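Local coordinates for protein amicyanin (Paracoccus versutus, PDB 1ID2) that carries electrons on a type 1 blue copper centre, probably accepting them from methylamine dehydrogenase, at residues A[24-29]-A[44-49]; A[29-34]-A[97-102]; A[55-60]-A[92-97]. All coordinates share one frame; numbering follows the deposited sequence.

Contact 1 (A[24-29]-A[44-49]); sequences VGIEKM and VYWVNG
Strands 22-27 and 43-48 lie side by side and parallel in the larger sheet of the cupredoxin beta-sandwich. V24 pairs with W46, G25 with V47 and I26 with N48. V24, I26, W46 and N48 all point to one face of the sheet, the inner one. There the branched carbons of V24 form the bump that meets the indole of W46. CB of V24 sits 3.5 Å from CD1 of W46, and CG1 of V24, anti to the backbone N, reaches the same pyrrole corner. CG2 of V24 sits over the hollow between CG1 of V44, at 4.0 Å, and NE1 of W46. That methyl of V44 rests on one face of the indole, near its rim. Further along, the I26 side chain crosses that of W46 obliquely, and its CD1 comes to 4.1 Å from CB of W46. I26 also packs on H54, a copper ligand. V47 is on the other face, beside G25, which has no side chain there. The amide of N48 is held by residues beyond the strands, including M52 and E50. The ladder starts nearly straight, with V24 N donating to Y45 O at 2.7 Å and 170°. It ends where G49 N gives its hydrogen to I26 O at 2.9 Å.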
ATOM      1  N   VAL A  24       5.806   2.143  -4.446  1.00 12.24           N
ATOM      2  CA  VAL A  24       6.303   0.816  -4.207  1.00  9.29           C
ATOM      3  C   VAL A  24       5.796  -0.030  -5.351  1.00 10.39           C
ATOM      4  O   VAL A  24       4.588  -0.142  -5.562  1.00 11.24           O
ATOM      5  CB  VAL A  24       5.824   0.243  -2.854  1.00 14.40           C
ATOM      6  CG1 VAL A  24       6.213  -1.241  -2.746  1.00 10.92           C
ATOM      7  CG2 VAL A  24       6.460   1.032  -1.702  1.00  6.52           C
ATOM      8  N   GLY A  25       6.735  -0.538  -6.149  1.00 13.74           N
ATOM      9  CA  GLY A  25       6.386  -1.395  -7.267  1.00  4.85           C
ATOM     10  C   GLY A  25       6.171  -2.830  -6.855  1.00  2.45           C
ATOM     11  O   GLY A  25       6.687  -3.285  -5.824  1.00 12.70           O
ATOM     12  N   ILE A  26       5.349  -3.525  -7.628  1.00 13.82           N
ATOM     13  CA  ILE A  26       5.080  -4.927  -7.373  1.00 20.33           C
ATOM     14  C   ILE A  26       5.409  -5.758  -8.613  1.00 22.14           C
ATOM     15  O   ILE A  26       4.746  -5.626  -9.642  1.00 10.95           O
ATOM     16  CB  ILE A  26       3.592  -5.151  -6.971  1.00 13.06           C
ATOM     17  CG1 ILE A  26       3.164  -4.140  -5.887  1.00  2.00           C
ATOM     18  CG2 ILE A  26       3.423  -6.569  -6.455  1.00  7.00           C
ATOM     19  CD1 ILE A  26       1.656  -4.027  -5.678  1.00 11.50           C
ATOM     20  N   GLU A  27       6.416  -6.624  -8.502  1.00 17.59           N
ATOM     21  CA  GLU A  27       6.813  -7.488  -9.608  1.00 16.75           C
ATOM     22  C   GLU A  27       7.237  -8.811  -9.047  1.00 10.78           C
ATOM     23  O   GLU A  27       7.886  -8.871  -8.007  1.00 16.31           O
ATOM     24  CB  GLU A  27       8.001  -6.916 -10.385  1.00 20.14           C
ATOM     25  CG  GLU A  27       7.679  -6.229 -11.684  1.00 47.66           C
ATOM     26  CD  GLU A  27       7.086  -7.149 -12.727  1.00 16.35           C
ATOM     27  OE1 GLU A  27       7.827  -7.883 -13.401  1.00 32.36           O
ATOM     28  OE2 GLU A  27       5.882  -7.027 -12.974  1.00 33.13           O
ATOM     29  N   LYS A  28       6.935  -9.858  -9.807  1.00  9.26           N
ATOM     30  CA  LYS A  28       7.339 -11.226  -9.520  1.00 14.68           C
ATOM     31  C   LYS A  28       7.077 -11.659  -8.077  1.00 12.91           C
ATOM     32  O   LYS A  28       7.918 -12.257  -7.410  1.00 15.07           O
ATOM     33  CB  LYS A  28       8.789 -11.432  -9.973  1.00 14.06           C
ATOM     34  CG  LYS A  28       9.096 -10.755 -11.365  1.00 45.85           C
ATOM     35  CD  LYS A  28       8.708 -11.569 -12.660  1.00 37.93           C
ATOM     36  CE  LYS A  28       7.226 -12.014 -12.724  1.00 59.64           C
ATOM     37  NZ  LYS A  28       6.223 -11.070 -13.364  1.00 30.69           N
ATOM     38  N   MET A  29       5.815 -11.482  -7.692  1.00 17.70           N
ATOM     39  CA  MET A  29       5.294 -11.861  -6.396  1.00  9.95           C
ATOM     40  C   MET A  29       6.056 -11.224  -5.242  1.00 21.20           C
ATOM     41  O   MET A  29       6.057 -11.767  -4.138  1.00 25.78           O
ATOM     42  CB  MET A  29       5.295 -13.387  -6.245  1.00  9.87           C
ATOM     43  CG  MET A  29       4.634 -14.123  -7.392  1.00  4.25           C
ATOM     44  SD  MET A  29       2.898 -13.819  -7.584  1.00 17.95           S
ATOM     45  CE  MET A  29       2.164 -14.975  -6.421  1.00 10.83           C
ATOM     46  N   VAL A  44       1.719   6.901   0.159  1.00 21.19           N
ATOM     47  CA  VAL A  44       2.523   5.907  -0.556  1.00 12.43           C
ATOM     48  C   VAL A  44       1.633   5.345  -1.639  1.00 14.99           C
ATOM     49  O   VAL A  44       0.491   5.061  -1.380  1.00  7.82           O
ATOM     50  CB  VAL A  44       2.958   4.724   0.341  1.00  8.32           C
ATOM     51  CG1 VAL A  44       3.903   3.825  -0.416  1.00  9.02           C
ATOM     52  CG2 VAL A  44       3.618   5.224   1.604  1.00  5.49           C
ATOM     53  N   TYR A  45       2.168   5.165  -2.842  1.00 14.85           N
ATOM     54  CA  TYR A  45       1.451   4.460  -3.894  1.00  6.51           C
ATOM     55  C   TYR A  45       2.113   3.124  -4.149  1.00  3.80           C
ATOM     56  O   TYR A  45       3.325   2.987  -4.000  1.00  6.91           O
ATOM     57  CB  TYR A  45       1.459   5.273  -5.192  1.00 13.04           C
ATOM     58  CG  TYR A  45       0.622   6.539  -5.142  1.00 11.31           C
ATOM     59  CD1 TYR A  45       1.060   7.666  -4.449  1.00 15.90           C
ATOM     60  CD2 TYR A  45      -0.565   6.630  -5.844  1.00 14.67           C
ATOM     61  CE1 TYR A  45       0.323   8.840  -4.454  1.00 17.02           C
ATOM     62  CE2 TYR A  45      -1.289   7.811  -5.884  1.00 13.57           C
ATOM     63  CZ  TYR A  45      -0.848   8.903  -5.186  1.00 19.22           C
ATOM     64  OH  TYR A  45      -1.584  10.067  -5.231  1.00 40.44           O
ATOM     65  N   TRP A  46       1.289   2.119  -4.412  1.00  9.49           N
ATOM     66  CA  TRP A  46       1.750   0.815  -4.852  1.00  9.54           C
ATOM     67  C   TRP A  46       1.299   0.710  -6.283  1.00 11.92           C
ATOM     68  O   TRP A  46       0.244   1.224  -6.618  1.00  5.91           O
ATOM     69  CB  TRP A  46       1.093  -0.300  -4.040  1.00  7.95           C
ATOM     70  CG  TRP A  46       1.673  -0.458  -2.679  1.00 16.37           C
ATOM     71  CD1 TRP A  46       2.680  -1.298  -2.310  1.00  4.79           C
ATOM     72  CD2 TRP A  46       1.311   0.291  -1.504  1.00 13.85           C
ATOM     73  NE1 TRP A  46       2.982  -1.106  -0.989  1.00 13.45           N
ATOM     74  CE2 TRP A  46       2.165  -0.142  -0.476  1.00 10.45           C
ATOM     75  CE3 TRP A  46       0.346   1.267  -1.234  1.00 16.59           C
ATOM     76  CZ2 TRP A  46       2.075   0.390   0.823  1.00 12.70           C
ATOM     77  CZ3 TRP A  46       0.264   1.787   0.048  1.00 13.86           C
ATOM     78  CH2 TRP A  46       1.120   1.345   1.060  1.00 16.99           C
ATOM     79  N   VAL A  47       2.150   0.164  -7.144  1.00  8.86           N
ATOM     80  CA  VAL A  47       1.801  -0.034  -8.557  1.00 10.26           C
ATOM     81  C   VAL A  47       2.126  -1.475  -8.948  1.00 11.38           C
ATOM     82  O   VAL A  47       3.250  -1.950  -8.799  1.00  8.92           O
ATOM     83  CB  VAL A  47       2.599   0.925  -9.497  1.00 20.94           C
ATOM     84  CG1 VAL A  47       2.235   0.657 -10.950  1.00 14.70           C
ATOM     85  CG2 VAL A  47       2.310   2.382  -9.148  1.00 24.62           C
ATOM     86  N   ASN A  48       1.109  -2.194  -9.394  1.00 12.66           N
ATOM     87  CA  ASN A  48       1.262  -3.569  -9.792  1.00 12.69           C
ATOM     88  C   ASN A  48       1.754  -3.656 -11.236  1.00 21.56           C
ATOM     89  O   ASN A  48       1.103  -3.137 -12.152  1.00 11.89           O
ATOM     90  CB  ASN A  48      -0.081  -4.307  -9.657  1.00 13.66           C
ATOM     91  CG  ASN A  48       0.056  -5.803  -9.924  1.00 11.83           C
ATOM     92  OD1 ASN A  48       1.157  -6.313  -9.977  1.00 21.12           O
ATOM     93  ND2 ASN A  48      -1.065  -6.499 -10.088  1.00  6.75           N
ATOM     94  N   GLY A  49       2.902  -4.287 -11.426  1.00 15.65           N
ATOM     95  CA  GLY A  49       3.461  -4.400 -12.749  1.00  8.57           C
ATOM     96  C   GLY A  49       3.028  -5.648 -13.491  1.00 23.60           C
ATOM     97  O   GLY A  49       3.314  -5.766 -14.674  1.00 18.98           O
TER

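Contact 2 (A[29-34]-A[97-102]); sequences MKYLTP and PFMRGK
The side chain of M99 crosses that of Y31 at about a right angle. It runs straight as far as SD, then bends at chi3 (74°), which swings CE over the ring. The methyl stands over the centre of one ring face, 4.1 Å from the Y31 centroid, as a CH-pi contact. The sulfur lies obliquely farther off, so this is also a Met-aromatic contact. The rim of Y31 meets main chain instead: M99 O and R100 N lie at its edge in plane, and R100 O is 3.5 Å from CD2 of Y31. The phenol OH is bonded outside both segments, to N55 O. M99 belongs to the copper-ligand loop of the cupredoxin fold, and its SD lies about 3 Å from the copper ion, as the weak axial ligand characteristic of type 1 sites. CG of M99 is pressed close to the backbone, 3.1 Å from M29 O. The M29 chain bends twice, and its CE touches the edge of the F98 ring, 3.8 Å from CZ of F98. At the far end K102 N donates to P34 O at 2.7 Å, approaching from above the carbonyl plane. Beside this bond a water donates to both T33 O and K102 O.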
ATOM      1  N   MET A  29       5.815 -11.482  -7.692  1.00 17.70           N
ATOM      2  CA  MET A  29       5.294 -11.861  -6.396  1.00  9.95           C
ATOM      3  C   MET A  29       6.056 -11.224  -5.242  1.00 21.20           C
ATOM      4  O   MET A  29       6.057 -11.767  -4.138  1.00 25.78           O
ATOM      5  CB  MET A  29       5.295 -13.387  -6.245  1.00  9.87           C
ATOM      6  CG  MET A  29       4.634 -14.123  -7.392  1.00  4.25           C
ATOM      7  SD  MET A  29       2.898 -13.819  -7.584  1.00 17.95           S
ATOM      8  CE  MET A  29       2.164 -14.975  -6.421  1.00 10.83           C
ATOM      9  N   LYS A  30       6.605 -10.031  -5.467  1.00 16.79           N
ATOM     10  CA  LYS A  30       7.348  -9.291  -4.435  1.00 17.10           C
ATOM     11  C   LYS A  30       6.884  -7.844  -4.446  1.00 22.41           C
ATOM     12  O   LYS A  30       6.657  -7.271  -5.508  1.00  9.72           O
ATOM     13  CB  LYS A  30       8.846  -9.264  -4.750  1.00 28.50           C
ATOM     14  CG  LYS A  30       9.614 -10.541  -4.500  1.00 42.80           C
ATOM     15  CD  LYS A  30      10.916 -10.560  -5.307  1.00 54.41           C
ATOM     16  CE  LYS A  30      11.920  -9.521  -4.826  1.00 69.66           C
ATOM     17  NZ  LYS A  30      13.116  -9.438  -5.718  1.00 83.96           N
ATOM     18  N   TYR A  31       6.895  -7.220  -3.278  1.00  8.29           N
ATOM     19  CA  TYR A  31       6.891  -5.770  -3.191  1.00 13.11           C
ATOM     20  C   TYR A  31       8.328  -5.402  -3.366  1.00 10.45           C
ATOM     21  O   TYR A  31       9.170  -5.868  -2.602  1.00 18.53           O
ATOM     22  CB  TYR A  31       6.449  -5.303  -1.804  1.00 10.76           C
ATOM     23  CG  TYR A  31       5.030  -5.636  -1.515  1.00  8.78           C
ATOM     24  CD1 TYR A  31       3.991  -5.014  -2.218  1.00  2.00           C
ATOM     25  CD2 TYR A  31       4.713  -6.599  -0.571  1.00  3.89           C
ATOM     26  CE1 TYR A  31       2.664  -5.339  -1.975  1.00  4.29           C
ATOM     27  CE2 TYR A  31       3.393  -6.938  -0.328  1.00  3.17           C
ATOM     28  CZ  TYR A  31       2.373  -6.311  -1.014  1.00 14.87           C
ATOM     29  OH  TYR A  31       1.074  -6.615  -0.665  1.00 14.30           O
ATOM     30  N   LEU A  32       8.601  -4.476  -4.276  1.00 20.95           N
ATOM     31  CA  LEU A  32       9.974  -4.244  -4.688  1.00 18.60           C
ATOM     32  C   LEU A  32      10.723  -3.356  -3.706  1.00 43.76           C
ATOM     33  O   LEU A  32      11.945  -3.404  -3.632  1.00 29.29           O
ATOM     34  CB  LEU A  32      10.022  -3.661  -6.104  1.00 15.01           C
ATOM     35  CG  LEU A  32       9.574  -4.615  -7.223  1.00 18.83           C
ATOM     36  CD1 LEU A  32      10.031  -4.058  -8.572  1.00 14.82           C
ATOM     37  CD2 LEU A  32      10.132  -6.015  -6.996  1.00 17.20           C
ATOM     38  N   THR A  33       9.992  -2.616  -2.885  1.00 17.84           N
ATOM     39  CA  THR A  33      10.620  -1.832  -1.844  1.00  6.60           C
ATOM     40  C   THR A  33       9.971  -2.269  -0.551  1.00 20.39           C
ATOM     41  O   THR A  33       8.905  -1.779  -0.191  1.00 27.60           O
ATOM     42  CB  THR A  33      10.379  -0.318  -2.032  1.00 24.11           C
ATOM     43  OG1 THR A  33      10.614   0.054  -3.396  1.00 23.04           O
ATOM     44  CG2 THR A  33      11.296   0.462  -1.134  1.00 20.02           C
ATOM     45  N   PRO A  34      10.602  -3.209   0.164  1.00 29.73           N
ATOM     46  CA  PRO A  34       9.994  -3.914   1.309  1.00 36.68           C
ATOM     47  C   PRO A  34       9.889  -3.063   2.583  1.00 27.13           C
ATOM     48  O   PRO A  34       9.142  -3.386   3.509  1.00 33.17           O
ATOM     49  CB  PRO A  34      10.913  -5.122   1.519  1.00 18.49           C
ATOM     50  CG  PRO A  34      11.767  -5.185   0.266  1.00 38.77           C
ATOM     51  CD  PRO A  34      11.920  -3.764  -0.171  1.00 26.57           C
ATOM     52  N   PRO A  97      -0.029 -14.207   1.307  1.00 13.56           N
ATOM     53  CA  PRO A  97       0.418 -13.648   2.585  1.00 15.18           C
ATOM     54  C   PRO A  97       1.929 -13.768   2.820  1.00 15.44           C
ATOM     55  O   PRO A  97       2.455 -13.239   3.784  1.00 19.84           O
ATOM     56  CB  PRO A  97      -0.363 -14.456   3.620  1.00 23.77           C
ATOM     57  CG  PRO A  97      -1.277 -15.351   2.833  1.00 29.03           C
ATOM     58  CD  PRO A  97      -0.687 -15.507   1.509  1.00 17.13           C
ATOM     59  N   PHE A  98       2.617 -14.489   1.952  1.00 11.85           N
ATOM     60  CA  PHE A  98       4.057 -14.547   2.010  1.00  6.98           C
ATOM     61  C   PHE A  98       4.644 -13.262   1.473  1.00  9.16           C
ATOM     62  O   PHE A  98       5.849 -13.042   1.596  1.00 18.76           O
ATOM     63  CB  PHE A  98       4.571 -15.724   1.187  1.00  5.95           C
ATOM     64  CG  PHE A  98       4.024 -15.764  -0.216  1.00  8.30           C
ATOM     65  CD1 PHE A  98       4.679 -15.106  -1.247  1.00  9.05           C
ATOM     66  CD2 PHE A  98       2.857 -16.454  -0.500  1.00 10.61           C
ATOM     67  CE1 PHE A  98       4.184 -15.128  -2.533  1.00  7.31           C
ATOM     68  CE2 PHE A  98       2.356 -16.498  -1.811  1.00 13.54           C
ATOM     69  CZ  PHE A  98       3.023 -15.836  -2.821  1.00 11.67           C
ATOM     70  N   MET A  99       3.841 -12.518   0.711  1.00 17.90           N
ATOM     71  CA  MET A  99       4.189 -11.141   0.298  1.00 21.46           C
ATOM     72  C   MET A  99       3.914 -10.157   1.443  1.00  5.46           C
ATOM     73  O   MET A  99       2.777  -9.993   1.868  1.00 10.17           O
ATOM     74  CB  MET A  99       3.370 -10.696  -0.923  1.00 21.13           C
ATOM     75  CG  MET A  99       3.700 -11.387  -2.238  1.00 17.87           C
ATOM     76  SD  MET A  99       2.597 -10.816  -3.561  1.00 19.84           S
ATOM     77  CE  MET A  99       3.302  -9.161  -3.846  1.00  6.27           C
ATOM     78  N   ARG A 100       4.964  -9.494   1.906  1.00  8.71           N
ATOM     79  CA  ARG A 100       4.897  -8.627   3.065  1.00 14.04           C
ATOM     80  C   ARG A 100       5.749  -7.403   2.779  1.00 16.54           C
ATOM     81  O   ARG A 100       6.760  -7.496   2.085  1.00 22.58           O
ATOM     82  CB  ARG A 100       5.493  -9.332   4.276  1.00 36.89           C
ATOM     83  CG  ARG A 100       4.763 -10.551   4.711  1.00 27.07           C
ATOM     84  CD  ARG A 100       5.608 -11.324   5.674  1.00 27.36           C
ATOM     85  NE  ARG A 100       5.230 -12.728   5.650  1.00 58.93           N
ATOM     86  CZ  ARG A 100       4.485 -13.323   6.571  1.00 38.83           C
ATOM     87  NH1 ARG A 100       4.044 -12.646   7.626  1.00109.90           N
ATOM     88  NH2 ARG A 100       4.050 -14.556   6.357  1.00 26.41           N
ATOM     89  N   GLY A 101       5.433  -6.300   3.441  1.00  9.91           N
ATOM     90  CA  GLY A 101       6.331  -5.153   3.419  1.00  7.77           C
ATOM     91  C   GLY A 101       6.021  -4.295   4.628  1.00 12.72           C
ATOM     92  O   GLY A 101       5.095  -4.605   5.403  1.00  9.25           O
ATOM     93  N   LYS A 102       6.701  -3.160   4.738  1.00 14.86           N
ATOM     94  CA  LYS A 102       6.367  -2.233   5.793  1.00 16.90           C
ATOM     95  C   LYS A 102       6.612  -0.773   5.470  1.00 18.34           C
ATOM     96  O   LYS A 102       7.503  -0.426   4.677  1.00 15.55           O
ATOM     97  CB  LYS A 102       7.085  -2.624   7.079  1.00 29.66           C
ATOM     98  CG  LYS A 102       8.473  -2.092   7.237  1.00 25.78           C
ATOM     99  CD  LYS A 102       8.688  -1.651   8.687  1.00 50.90           C
ATOM    100  CE  LYS A 102       9.124  -2.793   9.603  1.00 21.55           C
ATOM    101  NZ  LYS A 102       8.171  -3.939   9.703  1.00 52.90           N
TER
HETATM  102  O   HOH W   1       7.477  -8.926  -0.837  1.00 10.01           O
HETATM  103  O   HOH W   2       7.153  -1.082   1.667  1.00 16.98           O

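Contact 3 (A[55-60]-A[92-97]); sequences NVAFKK and FCTPHP. With CU (copper (II) ion), chain D.
The sulfur of C93 is gripped twice among the atoms of this contact. SG binds copper at 2.0 Å, and it also accepts a long N-H...S hydrogen bond from N55 N at 3.6 Å. That bond is fairly straight, 161° at the hydrogen. SG is anti to the backbone N of C93, which aims it at the metal. The N-H donor probably draws some charge from the thiolate and so may help tune the copper. The side chain of N55 then clasps T94, the residue after C93, with both ends of its amide. OD1 takes the N-H of T94 on a lone pair at 2.9 Å, with an angle of 171° at the hydrogen. ND2 gives a hydrogen to OG1 of T94, which lies in the amide plane. ND2 is bonded to G70 O as well, so the amide is fixed in rotation. Next comes a single antiparallel hydrogen-bonded pair, A57 with F92: A57 N to F92 O at 2.9 Å and F92 N to A57 O at 3.0 Å. The F92 ring folds back over this pair. CB of A57 lies over one face, offset toward the rim, 3.8 Å from CZ of F92. The backbone N of K59 meets the ring edge in plane, while the K59 chain crosses the ring at about a right angle. On the ligand loop, CG of P95 covers one face of the H96 imidazole, whose ND1 binds copper at 2.2 Å. H54 and M99 complete the Cys-His-His-Met type 1 copper site of the cupredoxin fold.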
ATOM      1  N   ASN A  55      -2.999  -6.897  -3.698  1.00 12.62           N
ATOM      2  CA  ASN A  55      -3.522  -5.772  -2.924  1.00 10.35           C
ATOM      3  C   ASN A  55      -2.596  -5.428  -1.765  1.00 15.19           C
ATOM      4  O   ASN A  55      -1.443  -5.892  -1.731  1.00 13.60           O
ATOM      5  CB  ASN A  55      -4.946  -6.053  -2.410  1.00 10.60           C
ATOM      6  CG  ASN A  55      -4.973  -6.986  -1.210  1.00 13.86           C
ATOM      7  OD1 ASN A  55      -4.077  -7.789  -1.043  1.00 16.35           O
ATOM      8  ND2 ASN A  55      -6.056  -6.950  -0.434  1.00  4.59           N
ATOM      9  N   VAL A  56      -3.022  -4.452  -0.956  1.00 17.24           N
ATOM     10  CA  VAL A  56      -2.315  -4.075   0.276  1.00 11.75           C
ATOM     11  C   VAL A  56      -3.286  -4.256   1.428  1.00 15.85           C
ATOM     12  O   VAL A  56      -4.434  -3.818   1.317  1.00 15.84           O
ATOM     13  CB  VAL A  56      -1.832  -2.589   0.217  1.00 18.06           C
ATOM     14  CG1 VAL A  56      -1.305  -2.127   1.562  1.00 26.35           C
ATOM     15  CG2 VAL A  56      -0.729  -2.463  -0.798  1.00 18.76           C
ATOM     16  N   ALA A  57      -2.905  -5.078   2.414  1.00 27.02           N
ATOM     17  CA  ALA A  57      -3.767  -5.375   3.561  1.00  9.84           C
ATOM     18  C   ALA A  57      -3.039  -5.318   4.907  1.00 14.71           C
ATOM     19  O   ALA A  57      -1.802  -5.414   4.980  1.00 12.97           O
ATOM     20  CB  ALA A  57      -4.442  -6.740   3.379  1.00  5.36           C
ATOM     21  N   PHE A  58      -3.802  -4.997   5.945  1.00  6.14           N
ATOM     22  CA  PHE A  58      -3.258  -4.830   7.294  1.00 15.32           C
ATOM     23  C   PHE A  58      -4.107  -5.717   8.204  1.00 10.70           C
ATOM     24  O   PHE A  58      -5.318  -5.819   8.015  1.00 14.82           O
ATOM     25  CB  PHE A  58      -3.346  -3.360   7.768  1.00  9.65           C
ATOM     26  CG  PHE A  58      -2.518  -2.360   6.936  1.00 12.01           C
ATOM     27  CD1 PHE A  58      -1.183  -2.132   7.213  1.00 12.35           C
ATOM     28  CD2 PHE A  58      -3.092  -1.651   5.887  1.00  6.19           C
ATOM     29  CE1 PHE A  58      -0.427  -1.229   6.447  1.00 10.56           C
ATOM     30  CE2 PHE A  58      -2.341  -0.749   5.127  1.00  9.93           C
ATOM     31  CZ  PHE A  58      -1.016  -0.542   5.404  1.00 17.90           C
ATOM     32  N   LYS A  59      -3.449  -6.487   9.065  1.00 25.03           N
ATOM     33  CA  LYS A  59      -4.134  -7.253  10.111  1.00 12.55           C
ATOM     34  C   LYS A  59      -4.799  -6.290  11.109  1.00 22.24           C
ATOM     35  O   LYS A  59      -4.529  -5.085  11.101  1.00 36.48           O
ATOM     36  CB  LYS A  59      -3.132  -8.133  10.878  1.00 19.97           C
ATOM     37  CG  LYS A  59      -2.460  -9.251  10.081  1.00 23.35           C
ATOM     38  CD  LYS A  59      -3.363 -10.462  10.011  1.00 22.53           C
ATOM     39  CE  LYS A  59      -2.855 -11.507   9.032  1.00 32.33           C
ATOM     40  NZ  LYS A  59      -4.007 -12.260   8.434  1.00 49.54           N
ATOM     41  N   LYS A  60      -5.569  -6.849  12.041  1.00 20.62           N
ATOM     42  CA  LYS A  60      -6.225  -6.066  13.082  1.00 10.92           C
ATOM     43  C   LYS A  60      -5.174  -5.359  13.920  1.00 22.57           C
ATOM     44  O   LYS A  60      -4.139  -5.945  14.242  1.00 30.94           O
ATOM     45  CB  LYS A  60      -7.042  -6.971  14.008  1.00 26.21           C
ATOM     46  CG  LYS A  60      -8.544  -6.967  13.755  1.00 69.01           C
ATOM     47  CD  LYS A  60      -9.341  -7.186  15.047  1.00 74.12           C
ATOM     48  CE  LYS A  60      -8.712  -8.252  15.949  1.00 64.93           C
ATOM     49  NZ  LYS A  60      -8.689  -9.623  15.343  1.00 52.18           N
ATOM     50  N   PHE A  92       0.554  -6.988   3.912  1.00 13.65           N
ATOM     51  CA  PHE A  92       0.763  -8.214   3.186  1.00  6.85           C
ATOM     52  C   PHE A  92      -0.301  -8.230   2.091  1.00  6.93           C
ATOM     53  O   PHE A  92      -1.168  -7.353   2.038  1.00  5.52           O
ATOM     54  CB  PHE A  92       0.613  -9.428   4.137  1.00  3.33           C
ATOM     55  CG  PHE A  92      -0.733  -9.506   4.808  1.00  6.79           C
ATOM     56  CD1 PHE A  92      -1.025  -8.690   5.894  1.00  5.44           C
ATOM     57  CD2 PHE A  92      -1.748 -10.294   4.279  1.00  9.07           C
ATOM     58  CE1 PHE A  92      -2.302  -8.642   6.422  1.00  4.75           C
ATOM     59  CE2 PHE A  92      -3.039 -10.249   4.814  1.00 22.35           C
ATOM     60  CZ  PHE A  92      -3.310  -9.404   5.895  1.00  6.01           C
ATOM     61  N   CYS A  93      -0.192  -9.188   1.183  1.00 15.10           N
ATOM     62  CA  CYS A  93      -1.116  -9.302   0.076  1.00 20.77           C
ATOM     63  C   CYS A  93      -2.056 -10.416   0.445  1.00 13.91           C
ATOM     64  O   CYS A  93      -1.620 -11.469   0.884  1.00 13.89           O
ATOM     65  CB  CYS A  93      -0.352  -9.632  -1.212  1.00 10.20           C
ATOM     66  SG  CYS A  93      -1.445  -9.914  -2.578  1.00 11.25           S
ATOM     67  N   THR A  94      -3.341 -10.113   0.439  1.00  7.82           N
ATOM     68  CA  THR A  94      -4.348 -10.968   1.038  1.00 11.11           C
ATOM     69  C   THR A  94      -4.323 -12.403   0.516  1.00 29.35           C
ATOM     70  O   THR A  94      -4.331 -13.345   1.295  1.00 16.85           O
ATOM     71  CB  THR A  94      -5.756 -10.358   0.831  1.00 10.87           C
ATOM     72  OG1 THR A  94      -5.843  -9.130   1.557  1.00 16.90           O
ATOM     73  CG2 THR A  94      -6.846 -11.309   1.318  1.00  9.18           C
ATOM     74  N   PRO A  95      -4.292 -12.592  -0.812  1.00 15.82           N
ATOM     75  CA  PRO A  95      -4.247 -13.970  -1.299  1.00 21.12           C
ATOM     76  C   PRO A  95      -2.833 -14.596  -1.317  1.00 19.55           C
ATOM     77  O   PRO A  95      -2.686 -15.815  -1.462  1.00 35.99           O
ATOM     78  CB  PRO A  95      -4.850 -13.849  -2.694  1.00 13.13           C
ATOM     79  CG  PRO A  95      -4.405 -12.495  -3.131  1.00 17.56           C
ATOM     80  CD  PRO A  95      -4.546 -11.642  -1.909  1.00 20.00           C
ATOM     81  N   HIS A  96      -1.817 -13.767  -1.076  1.00 13.53           N
ATOM     82  CA  HIS A  96      -0.413 -14.179  -1.118  1.00 10.09           C
ATOM     83  C   HIS A  96       0.298 -13.653   0.119  1.00  6.85           C
ATOM     84  O   HIS A  96       1.121 -12.730   0.026  1.00 14.97           O
ATOM     85  CB  HIS A  96       0.263 -13.596  -2.369  1.00 14.42           C
ATOM     86  CG  HIS A  96      -0.518 -13.793  -3.638  1.00 18.06           C
ATOM     87  ND1 HIS A  96      -0.762 -12.746  -4.501  1.00 20.00           N
ATOM     88  CD2 HIS A  96      -1.155 -14.904  -4.090  1.00 27.49           C
ATOM     89  CE1 HIS A  96      -1.537 -13.238  -5.447  1.00 20.61           C
ATOM     90  NE2 HIS A  96      -1.811 -14.539  -5.239  1.00 17.78           N
ATOM     91  N   PRO A  97      -0.029 -14.207   1.307  1.00 13.56           N
ATOM     92  CA  PRO A  97       0.418 -13.648   2.585  1.00 15.18           C
ATOM     93  C   PRO A  97       1.929 -13.768   2.820  1.00 15.44           C
ATOM     94  O   PRO A  97       2.455 -13.239   3.784  1.00 19.84           O
ATOM     95  CB  PRO A  97      -0.363 -14.456   3.620  1.00 23.77           C
ATOM     96  CG  PRO A  97      -1.277 -15.351   2.833  1.00 29.03           C
ATOM     97  CD  PRO A  97      -0.687 -15.507   1.509  1.00 17.13           C
TER
HETATM   98 CU    CU D 107      -0.238 -10.651  -4.051  1.00 21.77          CU

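The centres lie about 9 Å apart for contacts 1 and 2, about 10 Å for contacts 2 and 3, and about 13 Å for contacts 1 and 3. Contact 1 lies within the five-strand sheet. Contact 2 runs from its edge strand 30-31 to strand 100-105 of the three-strand sheet, joining the two. Contact 3 joins 55-60 to the ligand loop. Along the chain, contact 1 closes before contact 3 opens, the segments of contacts 1 and 2 alternate, and contact 3 is nested inside contact 2. Contacts 1 and 2 share M29, contacts 2 and 3 P97. Contacts 2 and 3 hold three of the four copper ligands, and I26 of contact 1 lies beside the site.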